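Local coordinates for putative uncharacterized protein (PDB 3PGB) that probably oxidises primary amines to aldehydes as a copper amine oxidase, using a copper ion and a topaquinone cofactor made from one of its own tyrosines, at residues V535-A540 against W691-M696. Sequence-based numbering, arbitrary orientation.
Sequences VLNFKA and WLNLGM
L536-L694 and F538-L692 are the hydrogen-bonded pairs of an antiparallel ladder, joined by four backbone bonds. L536 N to L694 O is 2.7 Å and nearly straight at 178°. N537 and N693, the non-hydrogen-bonded pair between them, and the flanking residues V535 and W691 bring CA-H groups close to the same carbonyls, with N693 CA 3.4 Å from L536 O.

Polar side chains meet on one face. N537 ND2 donates to N693 OD1 at 2.9 Å, the acceptor lying in the plane of the N537 amide while the donor stands above the N693 carbonyl plane; the two amides are turned 67° apart. S658 OG is hydrogen-bonded to N537 OD1, and the backbone carbonyls of Y644 and W641 grip N693 ND2. V535 CG1, anti to its backbone N (chi1 -172°), abuts N693 CG at 3.4 Å.

On this face K539 also runs extended alongside W691, its CG over the face of the W691 six-membered ring, 4.0 Å from the centroid, in a CH-pi contact. W691 NE1 bonds T649 OG1; K539 NZ forms a salt bridge with E379 and a hydrogen bond with P656 O.

Apolar contacts occupy the other face, where F538 CE1 meets L694 CD1 at 3.7 Å, near F488 and V717.

The antiparallel register of these catalytic-domain strands brings copper ligands H532, H534 and H698 to one end of the ladder. Its buried polar face is satisfied by hydrogen bonds and a salt bridge, opposite an apolar one.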
# COMPACT_ATOMS: atom_id res chain seq x y z
N VAL A 535 8.14 -2.81 -14.96
CA VAL A 535 9.12 -2.04 -14.22
C VAL A 535 9.11 -0.64 -14.79
O VAL A 535 9.30 -0.46 -15.99
CB VAL A 535 10.55 -2.64 -14.31
CG1 VAL A 535 11.48 -1.91 -13.36
CG2 VAL A 535 10.54 -4.13 -13.98
N LEU A 536 8.83 0.34 -13.93
CA LEU A 536 8.75 1.73 -14.34
C LEU A 536 9.75 2.54 -13.54
O LEU A 536 9.69 2.56 -12.32
CB LEU A 536 7.33 2.27 -14.13
CG LEU A 536 6.24 1.57 -14.95
CD1 LEU A 536 5.61 0.44 -14.17
CD2 LEU A 536 5.17 2.57 -15.37
N ASN A 537 10.68 3.19 -14.24
CA ASN A 537 11.79 3.91 -13.59
C ASN A 537 11.45 5.37 -13.38
O ASN A 537 10.94 6.02 -14.29
CB ASN A 537 13.08 3.81 -14.42
CG ASN A 537 14.32 4.23 -13.64
OD1 ASN A 537 14.97 5.24 -13.96
ND2 ASN A 537 14.65 3.47 -12.61
N PHE A 538 11.75 5.88 -12.19
CA PHE A 538 11.49 7.27 -11.85
C PHE A 538 12.76 7.96 -11.40
O PHE A 538 13.53 7.39 -10.62
CB PHE A 538 10.45 7.35 -10.73
CG PHE A 538 9.04 7.08 -11.18
CD1 PHE A 538 8.56 5.79 -11.26
CD2 PHE A 538 8.20 8.13 -11.52
CE1 PHE A 538 7.25 5.55 -11.67
CE2 PHE A 538 6.90 7.89 -11.93
CZ PHE A 538 6.42 6.61 -12.01
N LYS A 539 12.98 9.18 -11.88
CA LYS A 539 14.12 9.99 -11.44
C LYS A 539 13.70 10.89 -10.28
O LYS A 539 12.76 11.68 -10.40
CB LYS A 539 14.63 10.85 -12.60
CG LYS A 539 15.90 11.64 -12.29
CD LYS A 539 16.27 12.53 -13.45
CE LYS A 539 17.56 13.28 -13.20
NZ LYS A 539 17.93 14.16 -14.36
N ALA A 540 14.39 10.76 -9.15
CA ALA A 540 14.13 11.56 -7.96
C ALA A 540 15.40 12.34 -7.58
O ALA A 540 16.26 11.83 -6.87
CB ALA A 540 13.68 10.67 -6.81
N TRP A 691 17.40 6.98 -8.43
CA TRP A 691 16.60 6.38 -9.49
C TRP A 691 15.79 5.22 -8.90
O TRP A 691 16.36 4.25 -8.41
CB TRP A 691 17.51 5.86 -10.62
CG TRP A 691 18.48 6.87 -11.14
CD1 TRP A 691 19.73 7.13 -10.66
CD2 TRP A 691 18.29 7.76 -12.25
NE1 TRP A 691 20.33 8.13 -11.39
CE2 TRP A 691 19.46 8.53 -12.38
CE3 TRP A 691 17.24 7.98 -13.15
CZ2 TRP A 691 19.62 9.50 -13.37
CZ3 TRP A 691 17.40 8.94 -14.13
CH2 TRP A 691 18.58 9.69 -14.23
N LEU A 692 14.46 5.33 -8.94
CA LEU A 692 13.57 4.37 -8.28
C LEU A 692 12.74 3.59 -9.28
O LEU A 692 12.19 4.18 -10.21
CB LEU A 692 12.61 5.09 -7.33
CG LEU A 692 13.23 5.89 -6.20
CD1 LEU A 692 12.15 6.70 -5.53
CD2 LEU A 692 13.94 4.96 -5.21
N ASN A 693 12.63 2.28 -9.06
CA ASN A 693 11.71 1.45 -9.84
C ASN A 693 10.42 1.17 -9.08
O ASN A 693 10.45 0.69 -7.94
CB ASN A 693 12.37 0.13 -10.24
CG ASN A 693 13.29 0.27 -11.44
OD1 ASN A 693 13.05 1.07 -12.34
ND2 ASN A 693 14.36 -0.52 -11.46
N LEU A 694 9.30 1.50 -9.70
CA LEU A 694 8.03 0.92 -9.32
C LEU A 694 7.84 -0.26 -10.26
O LEU A 694 8.35 -0.25 -11.37
CB LEU A 694 6.89 1.93 -9.46
CG LEU A 694 7.01 3.25 -8.69
CD1 LEU A 694 5.66 3.96 -8.68
CD2 LEU A 694 7.51 3.06 -7.28
N GLY A 695 7.13 -1.29 -9.81
CA GLY A 695 6.94 -2.47 -10.65
C GLY A 695 6.13 -3.59 -10.04
O GLY A 695 5.84 -3.58 -8.85
N MET A 696 5.77 -4.56 -10.88
CA MET A 696 4.90 -5.68 -10.50
C MET A 696 5.29 -6.94 -11.26
O MET A 696 5.70 -6.85 -12.42
CB MET A 696 3.46 -5.38 -10.91
CG MET A 696 2.79 -4.25 -10.18
SD MET A 696 1.80 -3.25 -11.31
CE MET A 696 2.94 -1.91 -11.67